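PDB 6OYC: glycosylation Associate Protein 2 from Streptococcus agalactiae serotype V, which probably acts in an accessory Sec system, taking part in glycosylation and secretion of a serine-rich-repeat adhesin within a Gap123 complex. Local coordinates for residues B[136-147]-B[155-164]; B[65-75]-B[93-102]. All coordinates share one frame; numbering follows the deposited sequence.

Overall arrangement
The two contacts follow one another along the chain, 65-75/93-102 (contact 2) before 136-147/155-164 (contact 1), and lie on opposite sides of the chain's centre. Their centres are 55 Å apart and their nearest atoms about 36 Å, so neither touches the other. Contact 2 belongs to the N-terminal region, built round a parallel five-stranded sheet, whereas contact 1 lies between two antiparallel sheets of the all-beta region that follows. A third region carries Ser-371, His-491 and Asp-461, whose geometry is consistent with a Ser-His-Asp charge-relay triad, as in alpha/beta hydrolases. Contact 1 reaches that region through Gln-136 NE2, hydrogen-bonded to Leu-331 O, and Asn-155 N, hydrogen-bonded to Asp-418 OD1.

Contact 1 of 2, residues B[136-147]-B[155-164]; sequences QVSQIQIRNDFE and NNYLELEGQF
Strands 140-142 and 157-161 run nearly parallel, 14° between their directions, but their axes come no closer than 10.8 Å, the spacing of two layers joined by side chains. A 3-10 turn at 137-139 brings Val-137 beside Asn-156, and a type I turn from Arg-143 to Phe-146 leads back at the far end. Asn-156 ND2 donates to Gln-136 OE1 (2.7 Å) from above the carbonyl plane, the two amides 71° apart. A water links the same OE1 to Val-137 N and Asn-156 O.

Val-137 lays CB against Leu-158 CB, Ile-140 CG2 meets Leu-158 CD2, and Ile-142 CD1 touches that CD2 tip to tip and slides past to meet Leu-160 CD2 at 4.0 Å. Phe-146, with CG anti to the backbone N (chi1 180°), drives its ring inward: CE2 reaches Leu-160 CD2, and CE1 lies 3.7 Å from Phe-164 CE1. The two ring planes are close to parallel yet displaced, so little of one lies over the other. Beyond them Arg-143 NH1 forms salt bridges to Glu-147 OE2 and, through a weak hydrogen bond, Asp-145 OD1; NH2 reaches Phe-164 O through a water, and NE hydrogen-bonds to Phe-170 O. Strand 140-142 pairs with strand 168-180, and strand 157-165 with strands 149-153 and 251-262, so these side chains form part of the interior between two facing antiparallel sheets, as in a beta sandwich.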
loop_
_atom_site.group_PDB
_atom_site.type_symbol
_atom_site.label_atom_id
_atom_site.label_comp_id
_atom_site.label_asym_id
_atom_site.label_seq_id
_atom_site.Cartn_x
_atom_site.Cartn_y
_atom_site.Cartn_z
ATOM N N GLN B 136 12.514 12.844 -4.461
ATOM C CA GLN B 136 12.044 13.420 -5.714
ATOM C C GLN B 136 13.222 13.887 -6.579
ATOM O O GLN B 136 14.311 14.187 -6.075
ATOM C CB GLN B 136 11.094 14.591 -5.432
ATOM C CG GLN B 136 9.849 14.221 -4.612
ATOM C CD GLN B 136 8.832 13.404 -5.420
ATOM O OE1 GLN B 136 8.978 13.211 -6.629
ATOM N NE2 GLN B 136 7.805 12.924 -4.748
ATOM N N VAL B 137 12.975 13.992 -7.893
ATOM C CA VAL B 137 14.044 14.293 -8.839
ATOM C C VAL B 137 14.651 15.662 -8.583
ATOM O O VAL B 137 15.734 15.961 -9.103
ATOM C CB VAL B 137 13.571 14.185 -10.317
ATOM C CG1 VAL B 137 13.253 12.742 -10.686
ATOM C CG2 VAL B 137 12.389 15.107 -10.616
ATOM N N SER B 138 13.989 16.508 -7.791
ATOM C CA SER B 138 14.597 17.790 -7.455
ATOM C C SER B 138 15.847 17.607 -6.607
ATOM O O SER B 138 16.761 18.432 -6.681
ATOM C CB SER B 138 13.597 18.680 -6.725
ATOM O OG SER B 138 13.162 18.046 -5.546
ATOM N N GLN B 139 15.886 16.550 -5.782
ATOM C CA GLN B 139 17.076 16.153 -5.031
ATOM C C GLN B 139 18.273 15.813 -5.907
ATOM O O GLN B 139 19.385 15.653 -5.380
ATOM C CB GLN B 139 16.815 14.879 -4.240
ATOM C CG GLN B 139 16.072 15.005 -3.018
ATOM C CD GLN B 139 16.584 14.012 -2.039
ATOM O OE1 GLN B 139 17.728 13.480 -2.171
ATOM N NE2 GLN B 139 15.776 13.753 -1.025
ATOM N N ILE B 140 18.053 15.555 -7.188
ATOM C CA ILE B 140 19.102 15.006 -8.034
ATOM C C ILE B 140 20.096 16.107 -8.392
ATOM O O ILE B 140 19.710 17.243 -8.710
ATOM C CB ILE B 140 18.486 14.346 -9.281
ATOM C CG1 ILE B 140 17.672 13.126 -8.863
ATOM C CG2 ILE B 140 19.568 13.956 -10.292
ATOM C CD1 ILE B 140 17.085 12.338 -10.025
ATOM N N GLN B 141 21.381 15.787 -8.293
ATOM C CA GLN B 141 22.456 16.673 -8.735
ATOM C C GLN B 141 23.156 15.983 -9.906
ATOM O O GLN B 141 23.903 15.018 -9.712
ATOM C CB GLN B 141 23.416 16.982 -7.591
ATOM C CG GLN B 141 22.787 17.803 -6.476
ATOM C CD GLN B 141 23.616 17.833 -5.201
ATOM O OE1 GLN B 141 24.069 16.795 -4.697
ATOM N NE2 GLN B 141 23.816 19.024 -4.671
ATOM N N ILE B 142 22.883 16.454 -11.125
ATOM C CA ILE B 142 23.527 15.902 -12.311
ATOM C C ILE B 142 24.975 16.364 -12.343
ATOM O O ILE B 142 25.312 17.443 -11.842
ATOM C CB ILE B 142 22.766 16.337 -13.582
ATOM C CG1 ILE B 142 21.316 15.873 -13.509
ATOM C CG2 ILE B 142 23.393 15.747 -14.869
ATOM C CD1 ILE B 142 20.384 16.829 -14.221
ATOM N N ARG B 143 25.855 15.534 -12.892
ATOM C CA ARG B 143 27.235 15.978 -13.019
ATOM C C ARG B 143 27.274 17.236 -13.881
ATOM O O ARG B 143 26.582 17.326 -14.903
ATOM C CB ARG B 143 28.120 14.875 -13.592
ATOM C CG ARG B 143 28.050 14.653 -15.075
ATOM C CD ARG B 143 29.220 13.791 -15.452
ATOM N NE ARG B 143 28.867 12.816 -16.466
ATOM C CZ ARG B 143 28.948 13.052 -17.767
ATOM N NH1 ARG B 143 29.364 14.236 -18.192
ATOM N NH2 ARG B 143 28.622 12.105 -18.634
ATOM N N ASN B 144 28.047 18.228 -13.432
ATOM C CA ASN B 144 27.922 19.583 -13.966
ATOM C C ASN B 144 28.420 19.720 -15.398
ATOM O O ASN B 144 28.051 20.686 -16.069
ATOM C CB ASN B 144 28.651 20.564 -13.059
ATOM C CG ASN B 144 27.946 20.711 -11.722
ATOM O OD1 ASN B 144 27.794 19.740 -10.975
ATOM N ND2 ASN B 144 27.476 21.908 -11.433
ATOM N N ASP B 145 29.224 18.777 -15.886
ATOM C CA ASP B 145 29.731 18.839 -17.249
ATOM C C ASP B 145 28.937 17.952 -18.204
ATOM O O ASP B 145 29.441 17.622 -19.284
ATOM C CB ASP B 145 31.225 18.483 -17.288
ATOM C CG ASP B 145 31.505 17.049 -16.877
ATOM O OD1 ASP B 145 30.671 16.455 -16.158
ATOM O OD2 ASP B 145 32.566 16.513 -17.265
ATOM N N PHE B 146 27.710 17.565 -17.835
ATOM C CA PHE B 146 26.901 16.745 -18.727
ATOM C C PHE B 146 26.559 17.508 -20.001
ATOM O O PHE B 146 26.048 18.628 -19.952
ATOM C CB PHE B 146 25.614 16.288 -18.047
ATOM C CG PHE B 146 24.743 15.437 -18.937
ATOM C CD1 PHE B 146 25.255 14.295 -19.537
ATOM C CD2 PHE B 146 23.430 15.792 -19.200
ATOM C CE1 PHE B 146 24.467 13.515 -20.365
ATOM C CE2 PHE B 146 22.635 15.015 -20.026
ATOM C CZ PHE B 146 23.153 13.874 -20.611
ATOM N N GLU B 147 26.807 16.872 -21.146
ATOM C CA GLU B 147 26.719 17.504 -22.460
ATOM C C GLU B 147 25.323 17.413 -23.079
ATOM O O GLU B 147 25.001 18.203 -23.972
ATOM C CB GLU B 147 27.736 16.854 -23.427
ATOM C CG GLU B 147 29.159 16.616 -22.866
ATOM C CD GLU B 147 29.251 15.462 -21.828
ATOM O OE1 GLU B 147 28.262 14.692 -21.704
ATOM O OE2 GLU B 147 30.299 15.346 -21.114
ATOM N N ASN B 155 7.130 18.165 -11.778
ATOM C CA ASN B 155 7.842 18.037 -10.523
ATOM C C ASN B 155 8.374 16.643 -10.265
ATOM O O ASN B 155 9.126 16.467 -9.305
ATOM C CB ASN B 155 6.947 18.449 -9.358
ATOM C CG ASN B 155 7.700 19.227 -8.323
ATOM O OD1 ASN B 155 8.473 20.126 -8.662
ATOM N ND2 ASN B 155 7.508 18.884 -7.059
ATOM N N ASN B 156 8.035 15.654 -11.079
ATOM C CA ASN B 156 8.338 14.288 -10.683
ATOM C C ASN B 156 9.121 13.468 -11.703
ATOM O O ASN B 156 9.413 12.294 -11.429
ATOM C CB ASN B 156 7.037 13.563 -10.322
ATOM C CG ASN B 156 6.283 14.266 -9.189
ATOM O OD1 ASN B 156 5.340 15.034 -9.438
ATOM N ND2 ASN B 156 6.714 14.027 -7.941
ATOM N N TYR B 157 9.482 14.037 -12.852
ATOM C CA TYR B 157 10.235 13.291 -13.852
ATOM C C TYR B 157 11.373 14.129 -14.420
ATOM O O TYR B 157 11.197 15.313 -14.734
ATOM C CB TYR B 157 9.309 12.790 -14.958
ATOM C CG TYR B 157 8.343 11.787 -14.390
ATOM C CD1 TYR B 157 7.118 12.190 -13.860
ATOM C CD2 TYR B 157 8.679 10.438 -14.321
ATOM C CE1 TYR B 157 6.244 11.261 -13.311
ATOM C CE2 TYR B 157 7.812 9.509 -13.773
ATOM C CZ TYR B 157 6.599 9.923 -13.267
ATOM O OH TYR B 157 5.731 8.999 -12.716
ATOM N N LEU B 158 12.544 13.499 -14.511
ATOM C CA LEU B 158 13.735 14.082 -15.099
ATOM C C LEU B 158 14.137 13.244 -16.302
ATOM O O LEU B 158 14.184 12.007 -16.228
ATOM C CB LEU B 158 14.886 14.159 -14.094
ATOM C CG LEU B 158 16.283 14.404 -14.665
ATOM C CD1 LEU B 158 16.350 15.695 -15.474
ATOM C CD2 LEU B 158 17.322 14.419 -13.531
ATOM N N GLU B 159 14.424 13.925 -17.403
ATOM C CA GLU B 159 14.697 13.307 -18.688
ATOM C C GLU B 159 16.093 13.728 -19.129
ATOM O O GLU B 159 16.372 14.927 -19.252
ATOM C CB GLU B 159 13.641 13.740 -19.705
ATOM C CG GLU B 159 13.509 12.869 -20.920
ATOM C CD GLU B 159 12.384 13.338 -21.817
ATOM O OE1 GLU B 159 11.735 14.357 -21.473
ATOM O OE2 GLU B 159 12.159 12.693 -22.862
ATOM N N LEU B 160 16.960 12.745 -19.357
ATOM C CA LEU B 160 18.318 12.966 -19.820
ATOM C C LEU B 160 18.500 12.261 -21.149
ATOM O O LEU B 160 18.136 11.089 -21.284
ATOM C CB LEU B 160 19.337 12.446 -18.812
ATOM C CG LEU B 160 19.117 13.063 -17.434
ATOM C CD1 LEU B 160 19.511 12.117 -16.307
ATOM C CD2 LEU B 160 19.892 14.365 -17.358
ATOM N N GLU B 161 19.075 12.968 -22.121
ATOM C CA GLU B 161 19.303 12.392 -23.439
ATOM C C GLU B 161 20.682 12.768 -23.962
ATOM O O GLU B 161 21.065 13.942 -23.914
ATOM C CB GLU B 161 18.218 12.853 -24.415
ATOM C CG GLU B 161 18.396 12.328 -25.821
ATOM C CD GLU B 161 17.206 12.652 -26.706
ATOM O OE1 GLU B 161 16.348 13.469 -26.292
ATOM O OE2 GLU B 161 17.127 12.077 -27.811
ATOM N N GLY B 162 21.413 11.776 -24.467
ATOM C CA GLY B 162 22.696 12.030 -25.118
ATOM C C GLY B 162 23.604 10.808 -25.056
ATOM O O GLY B 162 23.136 9.667 -25.082
ATOM N N GLN B 163 24.900 11.083 -24.994
ATOM C CA GLN B 163 25.920 10.052 -24.860
ATOM C C GLN B 163 26.442 10.029 -23.436
ATOM O O GLN B 163 26.902 11.056 -22.925
ATOM C CB GLN B 163 27.061 10.294 -25.838
ATOM C CG GLN B 163 26.555 10.594 -27.254
ATOM C CD GLN B 163 26.846 9.476 -28.239
ATOM O OE1 GLN B 163 26.913 8.306 -27.861
ATOM N NE2 GLN B 163 27.013 9.830 -29.513
ATOM N N PHE B 164 26.417 8.848 -22.818
ATOM C CA PHE B 164 26.747 8.699 -21.409
ATOM C C PHE B 164 28.098 8.051 -21.159
ATOM O O PHE B 164 28.576 8.099 -20.027
ATOM C CB PHE B 164 25.630 7.913 -20.704
ATOM C CG PHE B 164 24.308 8.618 -20.761
ATOM C CD1 PHE B 164 23.979 9.582 -19.814
ATOM C CD2 PHE B 164 23.434 8.396 -21.819
ATOM C CE1 PHE B 164 22.779 10.273 -19.897
ATOM C CE2 PHE B 164 22.243 9.090 -21.908
ATOM C CZ PHE B 164 21.908 10.031 -20.948
HETATM O O HOH W 1 10.503 12.761 -8.767
HETATM O O HOH W 2 27.341 9.650 -17.842
#

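Contact 2 of 2, residues B[65-75]-B[93-102]; sequences LTEQTYGPELS and HATGITEEFL
Phe-101 and Thr-98, on the first turns of helix 96-104, meet Leu-74, while Ile-97 meets the backbone of the 65-75 loop. Phe-101 receives Leu-74 over one ring face in a CH-pi contact, Leu-74 CG standing 4.0 Å from the ring centroid and 16° off its normal. With CG anti to the backbone N (chi1 175°), Leu-74 also sets CD2 against Phe-101 CB. Leu-65 CD1 comes obliquely to the same ring and lies alongside Leu-102 CD2, extending the apolar patch toward strand 86-89, where Val-86 touches Leu-65 and Phe-101. Ile-97 holds CG1 between its backbone N and carbonyl carbon (chi1 53°), which, with chi2, brings CD1 within 3.2 Å of Gly-71 O and against Pro-72 CA.

Thr-98 supplies the polar tie: Tyr-70 N donates to Thr-98 OG1 in a nearly straight bond of 3.0 Å, and Thr-98 CG2 rests on Gln-68 O. One water joins Gln-68 O and Thr-69 OG1 to Thr-95 N; another joins Ser-75 OG to Ile-97 O. The loop after strand 62-65 thus packs against helix 96-104, which makes the crossover from strand 86-89 to strand 108-110 in a flavodoxin-like alpha/beta fold.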
loop_
_atom_site.group_PDB
_atom_site.type_symbol
_atom_site.label_atom_id
_atom_site.label_comp_id
_atom_site.label_asym_id
_atom_site.label_seq_id
_atom_site.Cartn_x
_atom_site.Cartn_y
_atom_site.Cartn_z
ATOM N N LEU B 65 3.855 -23.132 11.797
ATOM C CA LEU B 65 3.282 -24.472 11.744
ATOM C C LEU B 65 4.173 -25.321 10.845
ATOM O O LEU B 65 4.269 -25.070 9.640
ATOM C CB LEU B 65 1.839 -24.418 11.235
ATOM C CG LEU B 65 0.867 -23.603 12.101
ATOM C CD1 LEU B 65 -0.553 -23.556 11.495
ATOM C CD2 LEU B 65 0.825 -24.149 13.528
ATOM N N THR B 66 4.840 -26.311 11.422
ATOM C CA THR B 66 5.805 -27.076 10.643
ATOM C C THR B 66 5.296 -28.441 10.192
ATOM O O THR B 66 6.032 -29.133 9.486
ATOM C CB THR B 66 7.114 -27.255 11.422
ATOM O OG1 THR B 66 6.849 -27.911 12.670
ATOM C CG2 THR B 66 7.797 -25.892 11.679
ATOM N N GLU B 67 4.075 -28.845 10.557
ATOM C CA GLU B 67 3.542 -30.154 10.182
ATOM C C GLU B 67 2.452 -30.020 9.124
ATOM O O GLU B 67 1.836 -28.963 8.951
ATOM C CB GLU B 67 2.966 -30.901 11.393
ATOM C CG GLU B 67 3.848 -30.887 12.614
ATOM C CD GLU B 67 5.222 -31.457 12.322
ATOM O OE1 GLU B 67 5.297 -32.563 11.738
ATOM O OE2 GLU B 67 6.226 -30.793 12.672
ATOM N N GLN B 68 2.200 -31.122 8.413
ATOM C CA GLN B 68 1.180 -31.070 7.373
ATOM C C GLN B 68 -0.219 -30.970 7.965
ATOM O O GLN B 68 -1.050 -30.181 7.492
ATOM C CB GLN B 68 1.273 -32.286 6.466
ATOM C CG GLN B 68 0.071 -32.365 5.559
ATOM C CD GLN B 68 0.355 -33.077 4.267
ATOM O OE1 GLN B 68 0.186 -32.512 3.188
ATOM N NE2 GLN B 68 0.780 -34.330 4.365
ATOM N N THR B 69 -0.495 -31.751 9.003
ATOM C CA THR B 69 -1.839 -31.893 9.536
ATOM C C THR B 69 -1.817 -31.781 11.053
ATOM O O THR B 69 -0.953 -32.365 11.712
ATOM C CB THR B 69 -2.430 -33.251 9.112
ATOM O OG1 THR B 69 -2.355 -33.373 7.680
ATOM C CG2 THR B 69 -3.883 -33.387 9.592
ATOM N N TYR B 70 -2.761 -31.032 11.608
ATOM C CA TYR B 70 -2.919 -30.972 13.055
ATOM C C TYR B 70 -4.279 -31.536 13.443
ATOM O O TYR B 70 -5.207 -31.578 12.638
ATOM C CB TYR B 70 -2.787 -29.538 13.582
ATOM C CG TYR B 70 -1.407 -28.971 13.362
ATOM C CD1 TYR B 70 -1.002 -28.586 12.097
ATOM C CD2 TYR B 70 -0.507 -28.842 14.412
ATOM C CE1 TYR B 70 0.253 -28.086 11.878
ATOM C CE2 TYR B 70 0.758 -28.346 14.202
ATOM C CZ TYR B 70 1.129 -27.969 12.928
ATOM O OH TYR B 70 2.370 -27.474 12.685
ATOM N N GLY B 71 -4.387 -31.966 14.699
ATOM C CA GLY B 71 -5.652 -32.334 15.253
ATOM C C GLY B 71 -6.555 -31.132 15.449
ATOM O O GLY B 71 -6.181 -29.986 15.164
ATOM N N PRO B 72 -7.763 -31.386 15.958
ATOM C CA PRO B 72 -8.751 -30.294 16.082
ATOM C C PRO B 72 -8.314 -29.174 17.012
ATOM O O PRO B 72 -8.842 -28.066 16.903
ATOM C CB PRO B 72 -10.012 -31.001 16.622
ATOM C CG PRO B 72 -9.729 -32.489 16.541
ATOM C CD PRO B 72 -8.250 -32.680 16.477
ATOM N N GLU B 73 -7.379 -29.421 17.930
ATOM C CA GLU B 73 -6.982 -28.375 18.875
ATOM C C GLU B 73 -6.346 -27.149 18.207
ATOM O O GLU B 73 -6.417 -26.054 18.778
ATOM C CB GLU B 73 -6.029 -28.952 19.910
ATOM C CG GLU B 73 -6.649 -30.083 20.719
ATOM C CD GLU B 73 -6.400 -31.454 20.105
ATOM O OE1 GLU B 73 -6.605 -32.457 20.823
ATOM O OE2 GLU B 73 -6.006 -31.530 18.910
ATOM N N LEU B 74 -5.765 -27.293 17.008
ATOM C CA LEU B 74 -5.186 -26.145 16.305
ATOM C C LEU B 74 -6.150 -24.965 16.262
ATOM O O LEU B 74 -5.732 -23.802 16.381
ATOM C CB LEU B 74 -4.766 -26.546 14.886
ATOM C CG LEU B 74 -4.233 -25.470 13.939
ATOM C CD1 LEU B 74 -2.832 -25.027 14.331
ATOM C CD2 LEU B 74 -4.256 -25.961 12.488
ATOM N N SER B 75 -7.450 -25.242 16.126
ATOM C CA SER B 75 -8.430 -24.163 16.056
ATOM C C SER B 75 -8.408 -23.284 17.302
ATOM O O SER B 75 -8.720 -22.087 17.228
ATOM C CB SER B 75 -9.826 -24.746 15.866
ATOM O OG SER B 75 -9.925 -25.414 14.632
ATOM N N HIS B 93 0.206 -30.023 1.476
ATOM C CA HIS B 93 -1.197 -29.878 1.103
ATOM C C HIS B 93 -2.068 -30.015 2.344
ATOM O O HIS B 93 -2.106 -31.081 2.967
ATOM C CB HIS B 93 -1.628 -30.900 0.058
ATOM C CG HIS B 93 -3.034 -30.686 -0.416
ATOM N ND1 HIS B 93 -3.366 -29.718 -1.344
ATOM C CD2 HIS B 93 -4.199 -31.274 -0.050
ATOM C CE1 HIS B 93 -4.673 -29.734 -1.543
ATOM N NE2 HIS B 93 -5.202 -30.669 -0.772
ATOM N N ALA B 94 -2.769 -28.944 2.688
ATOM C CA ALA B 94 -3.574 -28.900 3.897
ATOM C C ALA B 94 -5.010 -29.323 3.612
ATOM O O ALA B 94 -5.583 -28.973 2.574
ATOM C CB ALA B 94 -3.561 -27.492 4.493
ATOM N N THR B 95 -5.594 -30.065 4.552
ATOM C CA THR B 95 -6.993 -30.466 4.471
ATOM C C THR B 95 -7.651 -30.291 5.839
ATOM O O THR B 95 -7.016 -29.877 6.815
ATOM C CB THR B 95 -7.138 -31.916 4.001
ATOM O OG1 THR B 95 -6.635 -32.780 5.020
ATOM C CG2 THR B 95 -6.360 -32.180 2.724
ATOM N N GLY B 96 -8.940 -30.613 5.905
ATOM C CA GLY B 96 -9.684 -30.619 7.148
ATOM C C GLY B 96 -9.672 -29.272 7.847
ATOM O O GLY B 96 -9.663 -28.208 7.224
ATOM N N ILE B 97 -9.676 -29.322 9.180
ATOM C CA ILE B 97 -9.703 -28.095 9.960
ATOM C C ILE B 97 -8.369 -27.367 9.895
ATOM O O ILE B 97 -8.326 -26.151 10.126
ATOM C CB ILE B 97 -10.085 -28.392 11.418
ATOM C CG1 ILE B 97 -9.165 -29.478 11.980
ATOM C CG2 ILE B 97 -11.555 -28.793 11.504
ATOM C CD1 ILE B 97 -8.010 -28.939 12.784
ATOM N N THR B 98 -7.277 -28.089 9.620
ATOM C CA THR B 98 -6.002 -27.430 9.373
ATOM C C THR B 98 -6.144 -26.417 8.252
ATOM O O THR B 98 -5.808 -25.237 8.422
ATOM C CB THR B 98 -4.914 -28.460 9.037
ATOM O OG1 THR B 98 -4.710 -29.349 10.150
ATOM C CG2 THR B 98 -3.605 -27.743 8.704
ATOM N N GLU B 99 -6.670 -26.852 7.101
ATOM C CA GLU B 99 -6.842 -25.922 5.993
ATOM C C GLU B 99 -7.798 -24.795 6.366
ATOM O O GLU B 99 -7.581 -23.641 5.982
ATOM C CB GLU B 99 -7.325 -26.656 4.743
ATOM C CG GLU B 99 -8.134 -25.786 3.776
ATOM C CD GLU B 99 -7.271 -24.785 3.007
ATOM O OE1 GLU B 99 -6.214 -25.185 2.458
ATOM O OE2 GLU B 99 -7.649 -23.589 2.946
ATOM N N GLU B 100 -8.852 -25.098 7.131
ATOM C CA GLU B 100 -9.769 -24.034 7.538
ATOM C C GLU B 100 -9.032 -22.983 8.342
ATOM O O GLU B 100 -9.230 -21.777 8.149
ATOM C CB GLU B 100 -10.921 -24.584 8.379
ATOM C CG GLU B 100 -11.843 -25.582 7.703
ATOM C CD GLU B 100 -12.871 -26.166 8.679
ATOM O OE1 GLU B 100 -13.215 -27.368 8.540
ATOM O OE2 GLU B 100 -13.325 -25.418 9.580
ATOM N N PHE B 101 -8.187 -23.435 9.261
ATOM C CA PHE B 101 -7.379 -22.525 10.053
ATOM C C PHE B 101 -6.492 -21.660 9.159
ATOM O O PHE B 101 -6.540 -20.425 9.230
ATOM C CB PHE B 101 -6.553 -23.333 11.046
ATOM C CG PHE B 101 -5.861 -22.498 12.063
ATOM C CD1 PHE B 101 -6.534 -22.069 13.189
ATOM C CD2 PHE B 101 -4.539 -22.127 11.888
ATOM C CE1 PHE B 101 -5.911 -21.299 14.133
ATOM C CE2 PHE B 101 -3.903 -21.343 12.825
ATOM C CZ PHE B 101 -4.590 -20.929 13.950
ATOM N N LEU B 102 -5.695 -22.291 8.285
ATOM C CA LEU B 102 -4.816 -21.524 7.397
ATOM C C LEU B 102 -5.601 -20.479 6.614
ATOM O O LEU B 102 -5.160 -19.331 6.462
ATOM C CB LEU B 102 -4.084 -22.461 6.436
ATOM C CG LEU B 102 -3.206 -23.542 7.078
ATOM C CD1 LEU B 102 -2.594 -24.436 6.028
ATOM C CD2 LEU B 102 -2.113 -22.946 7.976
HETATM O O HOH W 3 -3.887 -30.824 6.770
HETATM O O HOH W 4 -9.947 -24.432 12.087
#